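Local coordinates for protein putative trimethylamine methyltransferase (Rhizobium meliloti, PDB 4YYC) that probably transfers methyl groups as a trimethylamine methyltransferase-type enzyme, and binds an unidentified ligand in this crystal, at residues 276-280 / 318-322; 357-361 / 373-378; 218-222 / 262-266. All blocks are in the same frame, centred on the assembly; numbering follows the deposited sequence.

Interaction 1. Residues 276-280 / 318-322; sequences ILSGA and FAASI
A320 O is gripped by three groups. The amide S278 N points at A320 O almost straight (2.8 Å, 169° at the hydrogen), a water also bound to S278 OG, a hydroxyl bonded to T289 OG1, donates a second bond at 2.9 Å to A320 O, and the CA-H of L277 adds a weaker contact. I276 O is held in a similar way, accepting from A320 N at 3.0 Å while the CA-H of A319 leans on it, and I276 N in turn donates to F318 O. This is the ladder of the parallel strands 269-277 and 313-322, which helix 286-307 joins into a beta-alpha-beta unit, in keeping with the beta/alpha barrel of this family. The contact lies at the C-terminal ends of both strands, close to a bound unknown ligand. On the sheet face that carries L277 and A320, L277 CD2 presses tightly on A320 CB at 3.5 Å and also reaches the edge of the F318 ring. The I322 side chain slants across that of L277, placing I322 CG2 3.7 Å from L277 CB. Its CG1 stands between the backbone N and the carbonyl carbon (chi1 56°), which turns the longer branch toward the neighbouring turn, I322 CG1 lying 3.4 Å from S278 O. There CD1 lies against G279, where a CB would probably be tight against I322 CD1 and, at these backbone angles, against the carbonyl oxygen before it. A second water bridges S278 O and I322 N. Beyond the ladder, A280 and I322 pack on L446 of the second subunit.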
ATOM      1  N   ILE A 276       3.190  -7.135 -20.224  1.00 20.41           N
ATOM      2  CA  ILE A 276       2.569  -8.383 -19.869  1.00 21.20           C
ATOM      3  C   ILE A 276       1.284  -8.231 -19.076  1.00 21.07           C
ATOM      4  O   ILE A 276       1.220  -7.456 -18.120  1.00 20.17           O
ATOM      5  CB  ILE A 276       3.557  -9.248 -19.120  1.00 21.93           C
ATOM      6  CG1 ILE A 276       4.544  -9.826 -20.158  1.00 22.92           C
ATOM      7  CG2 ILE A 276       2.936 -10.375 -18.325  1.00 22.63           C
ATOM      8  CD1 ILE A 276       5.732 -10.404 -19.474  1.00 23.46           C
ATOM      9  N   LEU A 277       0.255  -8.937 -19.547  1.00 21.45           N
ATOM     10  CA  LEU A 277      -0.892  -9.283 -18.743  1.00 21.85           C
ATOM     11  C   LEU A 277      -0.772 -10.782 -18.473  1.00 21.50           C
ATOM     12  O   LEU A 277      -0.867 -11.604 -19.408  1.00 21.76           O
ATOM     13  CB  LEU A 277      -2.177  -8.983 -19.493  1.00 23.27           C
ATOM     14  CG  LEU A 277      -2.354  -7.503 -19.874  1.00 23.65           C
ATOM     15  CD1 LEU A 277      -3.662  -7.374 -20.637  1.00 25.29           C
ATOM     16  CD2 LEU A 277      -2.356  -6.642 -18.618  1.00 24.47           C
ATOM     17  N   SER A 278      -0.590 -11.156 -17.218  1.00 21.45           N
ATOM     18  CA  SER A 278      -0.365 -12.560 -16.875  0.50 22.01           C
ATOM     19  C   SER A 278      -1.598 -13.367 -17.222  1.00 22.78           C
ATOM     20  O   SER A 278      -2.720 -12.938 -16.937  1.00 22.71           O
ATOM     21  CB  SER A 278      -0.026 -12.727 -15.405  0.50 22.54           C
ATOM     22  OG  SER A 278       1.264 -12.244 -15.129  0.50 22.36           O
ATOM     23  N   GLY A 279      -1.397 -14.533 -17.849  1.00 22.76           N
ATOM     24  CA  GLY A 279      -2.511 -15.300 -18.406  1.00 24.01           C
ATOM     25  C   GLY A 279      -2.764 -15.052 -19.881  1.00 24.21           C
ATOM     26  O   GLY A 279      -3.439 -15.839 -20.556  1.00 25.63           O
ATOM     27  N   ALA A 280      -2.278 -13.940 -20.407  1.00 23.38           N
ATOM     28  CA  ALA A 280      -2.476 -13.624 -21.820  1.00 23.44           C
ATOM     29  C   ALA A 280      -1.131 -13.547 -22.523  1.00 23.12           C
ATOM     30  O   ALA A 280      -0.878 -14.339 -23.446  1.00 23.60           O
ATOM     31  CB  ALA A 280      -3.261 -12.336 -21.968  1.00 23.62           C
ATOM     32  N   PHE A 318       6.312  -4.072 -17.314  1.00 21.35           N
ATOM     33  CA  PHE A 318       4.920  -3.696 -17.131  1.00 20.76           C
ATOM     34  C   PHE A 318       4.200  -5.015 -16.919  1.00 20.04           C
ATOM     35  O   PHE A 318       4.227  -5.876 -17.827  1.00 20.48           O
ATOM     36  CB  PHE A 318       4.339  -2.967 -18.321  1.00 21.84           C
ATOM     37  CG  PHE A 318       2.894  -2.695 -18.167  1.00 21.31           C
ATOM     38  CD1 PHE A 318       2.468  -1.563 -17.535  1.00 21.78           C
ATOM     39  CD2 PHE A 318       1.948  -3.628 -18.603  1.00 21.30           C
ATOM     40  CE1 PHE A 318       1.108  -1.333 -17.344  1.00 21.80           C
ATOM     41  CE2 PHE A 318       0.589  -3.383 -18.431  1.00 21.65           C
ATOM     42  CZ  PHE A 318       0.187  -2.240 -17.791  1.00 21.41           C
ATOM     43  N   ALA A 319       3.588  -5.175 -15.760  1.00 20.38           N
ATOM     44  CA  ALA A 319       2.933  -6.424 -15.439  1.00 21.41           C
ATOM     45  C   ALA A 319       1.632  -6.220 -14.700  1.00 21.63           C
ATOM     46  O   ALA A 319       1.562  -5.537 -13.678  1.00 24.31           O
ATOM     47  CB  ALA A 319       3.896  -7.355 -14.707  1.00 23.14           C
ATOM     48  N   ALA A 320       0.584  -6.704 -15.310  1.00 20.23           N
ATOM     49  CA  ALA A 320      -0.736  -6.676 -14.722  1.00 20.05           C
ATOM     50  C   ALA A 320      -1.365  -8.045 -14.886  1.00 21.14           C
ATOM     51  O   ALA A 320      -0.713  -8.986 -15.413  1.00 20.82           O
ATOM     52  CB  ALA A 320      -1.539  -5.578 -15.386  1.00 20.88           C
ATOM     53  N   SER A 321      -2.575  -8.216 -14.387  1.00 21.53           N
ATOM     54  CA  SER A 321      -3.285  -9.487 -14.523  1.00 24.59           C
ATOM     55  C   SER A 321      -4.438  -9.340 -15.500  1.00 26.27           C
ATOM     56  O   SER A 321      -4.639  -8.261 -16.095  1.00 24.05           O
ATOM     57  CB  SER A 321      -3.739  -9.999 -13.140  1.00 26.01           C
ATOM     58  OG  SER A 321      -4.225  -8.941 -12.347  1.00 27.36           O
ATOM     59  N   ILE A 322      -5.177 -10.422 -15.682  1.00 29.57           N
ATOM     60  CA  ILE A 322      -6.422 -10.376 -16.464  1.00 33.93           C
ATOM     61  C   ILE A 322      -7.563 -10.898 -15.621  1.00 37.04           C
ATOM     62  O   ILE A 322      -7.347 -11.643 -14.677  1.00 37.80           O
ATOM     63  CB  ILE A 322      -6.381 -11.173 -17.780  1.00 37.37           C
ATOM     64  CG1 ILE A 322      -6.016 -12.630 -17.537  1.00 39.67           C
ATOM     65  CG2 ILE A 322      -5.411 -10.534 -18.747  1.00 36.50           C
ATOM     66  CD1 ILE A 322      -6.085 -13.448 -18.797  1.00 43.50           C
TER
HETATM   67  O   HOH W   1       1.486  -9.867 -13.663  1.00 30.31           O
HETATM   68  O   HOH W   2      -4.101 -13.126 -14.306  1.00 33.80           O

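Interaction 2. Residues 357-361 / 373-378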
ATOM      1  N   GLY A 357       5.863  -0.777 -11.949  1.00 13.76           N
ATOM      2  CA  GLY A 357       4.888  -0.148 -11.059  1.00 13.52           C
ATOM      3  C   GLY A 357       4.357   1.180 -11.476  1.00 13.70           C
ATOM      4  O   GLY A 357       4.182   1.464 -12.677  1.00 14.10           O
ATOM      5  N   GLY A 358       4.155   2.023 -10.490  1.00 12.96           N
ATOM      6  CA  GLY A 358       3.460   3.287 -10.696  1.00 12.79           C
ATOM      7  C   GLY A 358       2.092   3.287 -10.044  1.00 12.86           C
ATOM      8  O   GLY A 358       1.795   2.461  -9.196  1.00 13.19           O
ATOM      9  N   SER A 359       1.318   4.325 -10.317  1.00 12.66           N
ATOM     10  CA  SER A 359      -0.041   4.497  -9.770  1.00 12.56           C
ATOM     11  C   SER A 359      -1.045   3.953 -10.788  1.00 12.72           C
ATOM     12  O   SER A 359      -1.737   4.711 -11.512  1.00 12.60           O
ATOM     13  CB  SER A 359      -0.279   5.971  -9.413  1.00 12.87           C
ATOM     14  OG  SER A 359       0.622   6.391  -8.374  1.00 13.32           O
ATOM     15  N   LEU A 360      -1.073   2.629 -10.919  1.00 12.63           N
ATOM     16  CA  LEU A 360      -1.842   1.970 -11.989  1.00 13.14           C
ATOM     17  C   LEU A 360      -3.199   1.505 -11.541  1.00 13.24           C
ATOM     18  O   LEU A 360      -3.342   1.051 -10.391  1.00 13.37           O
ATOM     19  CB  LEU A 360      -1.044   0.710 -12.455  1.00 13.48           C
ATOM     20  CG  LEU A 360       0.383   0.941 -12.978  1.00 13.84           C
ATOM     21  CD1 LEU A 360       1.025  -0.364 -13.395  1.00 14.55           C
ATOM     22  CD2 LEU A 360       0.417   1.986 -14.085  1.00 13.84           C
ATOM     23  N   CYS A 361      -4.175   1.547 -12.426  1.00 13.09           N
ATOM     24  CA  CYS A 361      -5.528   1.116 -12.147  1.00 13.82           C
ATOM     25  C   CYS A 361      -6.346   0.898 -13.407  1.00 13.53           C
ATOM     26  O   CYS A 361      -5.967   1.329 -14.528  1.00 14.07           O
ATOM     27  CB  CYS A 361      -6.229   2.140 -11.260  1.00 14.21           C
ATOM     28  SG  CYS A 361      -6.483   3.763 -12.066  1.00 17.25           S
ATOM     29  N   GLU A 373      -6.260   0.484  -6.210  1.00 11.96           N
ATOM     30  CA  GLU A 373      -5.398  -0.172  -7.193  1.00 12.41           C
ATOM     31  C   GLU A 373      -4.064   0.595  -7.265  1.00 11.77           C
ATOM     32  O   GLU A 373      -2.996   0.009  -7.280  1.00 12.02           O
ATOM     33  CB  GLU A 373      -6.114  -0.282  -8.533  1.00 13.35           C
ATOM     34  CG  GLU A 373      -7.290  -1.236  -8.482  1.00 14.20           C
ATOM     35  CD  GLU A 373      -8.152  -1.285  -9.727  1.00 16.17           C
ATOM     36  OE1 GLU A 373      -8.065  -0.394 -10.576  1.00 18.18           O
ATOM     37  OE2 GLU A 373      -9.006  -2.188  -9.818  1.00 17.69           O
ATOM     38  N   SER A 374      -4.140   1.919  -7.392  1.00 11.57           N
ATOM     39  CA  SER A 374      -2.946   2.745  -7.477  1.00 11.74           C
ATOM     40  C   SER A 374      -2.086   2.694  -6.235  1.00 11.80           C
ATOM     41  O   SER A 374      -0.862   2.569  -6.334  1.00 11.75           O
ATOM     42  CB  SER A 374      -3.343   4.194  -7.722  1.00 12.07           C
ATOM     43  OG  SER A 374      -4.040   4.334  -8.996  1.00 12.80           O
ATOM     44  N   ALA A 375      -2.713   2.694  -5.057  1.00 11.66           N
ATOM     45  CA  ALA A 375      -2.002   2.627  -3.820  1.00 11.86           C
ATOM     46  C   ALA A 375      -1.300   1.255  -3.652  1.00 11.84           C
ATOM     47  O   ALA A 375      -0.140   1.182  -3.209  1.00 11.92           O
ATOM     48  CB  ALA A 375      -2.945   2.834  -2.663  1.00 12.03           C
ATOM     49  N   ASN A 376      -1.967   0.181  -4.024  1.00 11.99           N
ATOM     50  CA  ASN A 376      -1.383  -1.136  -3.909  1.00 12.37           C
ATOM     51  C   ASN A 376      -0.156  -1.191  -4.817  1.00 12.76           C
ATOM     52  O   ASN A 376       0.900  -1.694  -4.416  1.00 13.73           O
ATOM     53  CB  ASN A 376      -2.373  -2.225  -4.238  1.00 12.86           C
ATOM     54  CG  ASN A 376      -3.464  -2.355  -3.190  1.00 13.75           C
ATOM     55  OD1 ASN A 376      -3.394  -1.814  -2.064  1.00 14.45           O
ATOM     56  ND2 ASN A 376      -4.503  -3.110  -3.570  1.00 14.38           N
ATOM     57  N   THR A 377      -0.287  -0.638  -6.006  1.00 12.68           N
ATOM     58  CA  THR A 377       0.829  -0.705  -6.951  1.00 12.80           C
ATOM     59  C   THR A 377       1.959   0.216  -6.492  1.00 12.58           C
ATOM     60  O   THR A 377       3.132  -0.152  -6.531  1.00 12.89           O
ATOM     61  CB  THR A 377       0.377  -0.321  -8.378  1.00 13.10           C
ATOM     62  OG1 THR A 377      -0.811  -1.057  -8.762  1.00 13.43           O
ATOM     63  CG2 THR A 377       1.440  -0.620  -9.390  1.00 13.75           C
ATOM     64  N   LEU A 378       1.610   1.431  -6.041  1.00 12.36           N
ATOM     65  CA  LEU A 378       2.626   2.410  -5.660  1.00 12.84           C
ATOM     66  C   LEU A 378       3.401   2.032  -4.396  1.00 13.18           C
ATOM     67  O   LEU A 378       4.627   2.221  -4.302  1.00 13.01           O
ATOM     68  CB  LEU A 378       1.997   3.799  -5.520  1.00 13.14           C
ATOM     69  CG  LEU A 378       2.976   4.938  -5.220  1.00 13.82           C
ATOM     70  CD1 LEU A 378       3.864   5.132  -6.443  1.00 14.35           C
ATOM     71  CD2 LEU A 378       2.149   6.191  -4.926  1.00 14.26           C
TER
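T377 meets the 357-361 loop with its methyl: CG2 stands anti to the backbone N, beside the carbonyl carbon, and T377 CG2 lies 3.1 Å from G358 O, with G357 CA and L360 CD1 also near it. The L360 and T377 side chains cross at about a right angle. The same rotation (chi1 -50°) turns the hydroxyl back along the helix, where T377 OG1 donates to E373 O at 2.8 Å. E373 O thus takes two donors, T377 N and T377 OG1, from opposite faces of its plane, and the hydroxyl bond holds the chi1 rotation. A glycine in place of this threonine would probably leave G358 and L360 facing a gap and E373 O without its second donor. E373 stretches out beyond CG (chi2 173°), bringing E373 OE1 to 3.2 Å from C361 CB; OE1 accepts a hydrogen bond from G362 N, just past the loop. The sulfur of C361 lies on the S374 side. S374 OG, 3.4 Å from S359 O, is bonded to A370 O and K406 NZ, while the two CB atoms, S359 CB and S374 CB, touch at 3.9 Å. L378 reaches with CD2 to S359 OG, a hydroxyl whose hydrogen-bond partner is A392 O. No hydrogen bond spans the two segments directly, so the fit rests on shape and on bonds made within the helix or to neighbours. The loop follows strand 354-355 and folds back on helix 368-383, the beta-alpha unit expected of the barrel of this family.

Interaction 3. Residues 218-222 / 262-266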
ATOM      1  N   ALA A 218      13.473   8.911 -33.246  1.00 18.05           N
ATOM      2  CA  ALA A 218      14.551   8.810 -32.277  1.00 18.04           C
ATOM      3  C   ALA A 218      15.735   9.642 -32.746  1.00 18.48           C
ATOM      4  O   ALA A 218      16.367  10.327 -31.936  1.00 18.27           O
ATOM      5  CB  ALA A 218      14.913   7.348 -32.043  1.00 17.85           C
ATOM      6  N   GLU A 219      16.069   9.601 -34.045  1.00 19.24           N
ATOM      7  CA  GLU A 219      17.151  10.440 -34.556  0.50 20.04           C
ATOM      8  C   GLU A 219      16.836  11.919 -34.344  1.00 19.72           C
ATOM      9  O   GLU A 219      17.699  12.701 -33.915  1.00 19.45           O
ATOM     10  CB  GLU A 219      17.418  10.114 -36.034  0.50 21.24           C
ATOM     11  CG  GLU A 219      18.062   8.746 -36.197  0.50 22.34           C
ATOM     12  CD  GLU A 219      18.119   8.271 -37.630  0.50 23.90           C
ATOM     13  OE1 GLU A 219      17.467   8.881 -38.492  0.50 25.09           O
ATOM     14  OE2 GLU A 219      18.860   7.297 -37.889  0.50 25.73           O
ATOM     15  N   ASP A 220      15.590  12.297 -34.608  1.00 19.12           N
ATOM     16  CA  ASP A 220      15.184  13.687 -34.359  1.00 19.55           C
ATOM     17  C   ASP A 220      15.324  14.079 -32.877  1.00 18.87           C
ATOM     18  O   ASP A 220      15.738  15.202 -32.567  1.00 19.52           O
ATOM     19  CB  ASP A 220      13.746  13.954 -34.791  1.00 19.82           C
ATOM     20  CG  ASP A 220      13.551  13.971 -36.305  1.00 20.71           C
ATOM     21  OD1 ASP A 220      14.510  14.112 -37.104  1.00 21.85           O
ATOM     22  OD2 ASP A 220      12.376  13.882 -36.753  1.00 21.02           O
ATOM     23  N   THR A 221      14.977  13.167 -31.962  1.00 18.34           N
ATOM     24  CA  THR A 221      15.117  13.442 -30.549  1.00 17.80           C
ATOM     25  C   THR A 221      16.570  13.709 -30.199  1.00 18.16           C
ATOM     26  O   THR A 221      16.880  14.660 -29.497  1.00 18.07           O
ATOM     27  CB  THR A 221      14.589  12.270 -29.701  1.00 17.39           C
ATOM     28  OG1 THR A 221      13.190  12.033 -29.991  1.00 16.97           O
ATOM     29  CG2 THR A 221      14.758  12.512 -28.203  1.00 17.29           C
ATOM     30  N   VAL A 222      17.463  12.870 -30.709  1.00 18.45           N
ATOM     31  CA  VAL A 222      18.902  13.052 -30.470  1.00 19.26           C
ATOM     32  C   VAL A 222      19.349  14.397 -31.032  1.00 19.67           C
ATOM     33  O   VAL A 222      20.119  15.107 -30.398  1.00 20.20           O
ATOM     34  CB  VAL A 222      19.727  11.854 -31.015  1.00 19.78           C
ATOM     35  CG1 VAL A 222      21.227  12.137 -30.944  1.00 20.60           C
ATOM     36  CG2 VAL A 222      19.389  10.591 -30.249  1.00 19.87           C
ATOM     37  N   VAL A 262      19.206   3.399 -32.306  1.00 19.30           N
ATOM     38  CA  VAL A 262      19.561   4.812 -32.322  1.00 18.91           C
ATOM     39  C   VAL A 262      20.042   5.278 -30.960  1.00 18.40           C
ATOM     40  O   VAL A 262      21.103   5.856 -30.823  1.00 18.69           O
ATOM     41  CB  VAL A 262      18.370   5.689 -32.772  1.00 18.72           C
ATOM     42  CG1 VAL A 262      18.657   7.184 -32.599  1.00 19.01           C
ATOM     43  CG2 VAL A 262      17.930   5.337 -34.191  1.00 19.16           C
ATOM     44  N   TYR A 263      19.225   5.054 -29.933  1.00 17.69           N
ATOM     45  CA  TYR A 263      19.578   5.534 -28.625  1.00 17.54           C
ATOM     46  C   TYR A 263      20.845   4.917 -28.057  1.00 18.04           C
ATOM     47  O   TYR A 263      21.706   5.656 -27.534  1.00 18.23           O
ATOM     48  CB  TYR A 263      18.395   5.365 -27.678  1.00 16.89           C
ATOM     49  CG  TYR A 263      17.271   6.347 -28.018  1.00 16.53           C
ATOM     50  CD1 TYR A 263      17.530   7.704 -28.057  1.00 16.85           C
ATOM     51  CD2 TYR A 263      15.977   5.925 -28.306  1.00 16.12           C
ATOM     52  CE1 TYR A 263      16.533   8.625 -28.327  1.00 16.55           C
ATOM     53  CE2 TYR A 263      14.989   6.858 -28.600  1.00 16.12           C
ATOM     54  CZ  TYR A 263      15.283   8.187 -28.595  1.00 16.29           C
ATOM     55  OH  TYR A 263      14.283   9.083 -28.878  1.00 16.44           O
ATOM     56  N   ALA A 264      21.021   3.600 -28.227  1.00 18.16           N
ATOM     57  CA  ALA A 264      22.256   2.967 -27.754  1.00 19.07           C
ATOM     58  C   ALA A 264      23.491   3.501 -28.473  1.00 20.29           C
ATOM     59  O   ALA A 264      24.532   3.606 -27.858  1.00 22.15           O
ATOM     60  CB  ALA A 264      22.162   1.455 -27.837  1.00 18.83           C
ATOM     61  N   ARG A 265      23.400   3.881 -29.743  1.00 20.29           N
ATOM     62  CA  ARG A 265      24.551   4.458 -30.406  1.00 21.38           C
ATOM     63  C   ARG A 265      24.915   5.848 -29.940  1.00 21.69           C
ATOM     64  O   ARG A 265      26.058   6.271 -30.136  1.00 22.59           O
ATOM     65  CB  ARG A 265      24.325   4.482 -31.907  1.00 22.61           C
ATOM     66  CG  ARG A 265      24.498   3.133 -32.558  1.00 24.02           C
ATOM     67  CD  ARG A 265      24.770   3.298 -34.038  1.00 25.55           C
ATOM     68  NE  ARG A 265      25.036   2.007 -34.653  1.00 26.62           N
ATOM     69  CZ  ARG A 265      24.134   1.248 -35.277  1.00 26.22           C
ATOM     70  NH1 ARG A 265      22.868   1.609 -35.393  1.00 26.29           N
ATOM     71  NH2 ARG A 265      24.543   0.090 -35.810  1.00 27.21           N
ATOM     72  N   HIS A 266      23.966   6.557 -29.319  1.00 21.12           N
ATOM     73  CA  HIS A 266      24.205   7.897 -28.808  1.00 21.47           C
ATOM     74  C   HIS A 266      24.223   8.002 -27.274  1.00 20.77           C
ATOM     75  O   HIS A 266      24.048   9.078 -26.755  1.00 20.70           O
ATOM     76  CB  HIS A 266      23.132   8.819 -29.395  1.00 21.87           C
ATOM     77  CG  HIS A 266      23.219   8.926 -30.877  1.00 23.15           C
ATOM     78  ND1 HIS A 266      24.222   9.615 -31.501  1.00 24.49           N
ATOM     79  CD2 HIS A 266      22.453   8.387 -31.851  1.00 24.11           C
ATOM     80  CE1 HIS A 266      24.093   9.488 -32.812  1.00 25.37           C
ATOM     81  NE2 HIS A 266      23.000   8.782 -33.055  1.00 25.58           N
TER
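Y263 lays its ring alongside the 218-222 helix turn. From CB, with CG anti to the carbonyl carbon (chi1 -71°), the ring leaves its own helix toward A218. Y263 CD1 comes first, 4.1 Å from V222 CG2, and CE1 stays beside the same methyl as the two side chains slide past each other in opposite directions. Along the other edge, Y263 CE2 lies 3.5 Å from A218 CB, which stands on the same side of the ring plane as V222 CG2, obliquely to the ring, and CZ keeps to that methyl too. At the tip, Y263 OH is 3.3 Å from T221 CB, with T221 CG2 near the ring plane at the edge; the hydroxyl is hydrogen-bonded to the backbone oxygen of S211, so this buried polar end is satisfied. Helices 215-229 and 254-265 belong to successive beta-alpha units: the first follows strand 208-209 and the second comes after strand 240-245, with the short strand 251-252 between, making them neighbours in the helical layer that wraps the barrel. Alanine and valine methyls fill in beside the tyrosine ring, V262 CG1 fitting against A218 CB at 3.8 Å. Farther along, V222 CG1 sits over one face of the H266 imidazole in a CH-pi contact, 3.9 Å from the H266 ring centroid and 16° off the ring normal, while CB of R265 lies over the opposite face. The turn of that ring is probably further held by a hydrogen bond between H266 ND1 and E235 OE2.

In the fold
The three contacts follow one another along the chain in the order 3, 1, 2. Interactions 1 and 2 are neighbours, centres 14 Å apart, and meet where F318 CE1 lies 4.1 Å from L360 CD1. Both lie near the unknown ligand, about 4 Å from the F318 side chain and about 7 Å from that of L360, and both touch the second subunit. Interaction 3 stands apart in the helical layer, its centre about 30 Å from that of interaction 1 and 31 Å from that of interaction 2, with the Y263 side chain about 14 Å from the ligand. It still leads into interaction 1, since helix 254-265 is followed directly by strand 269-277.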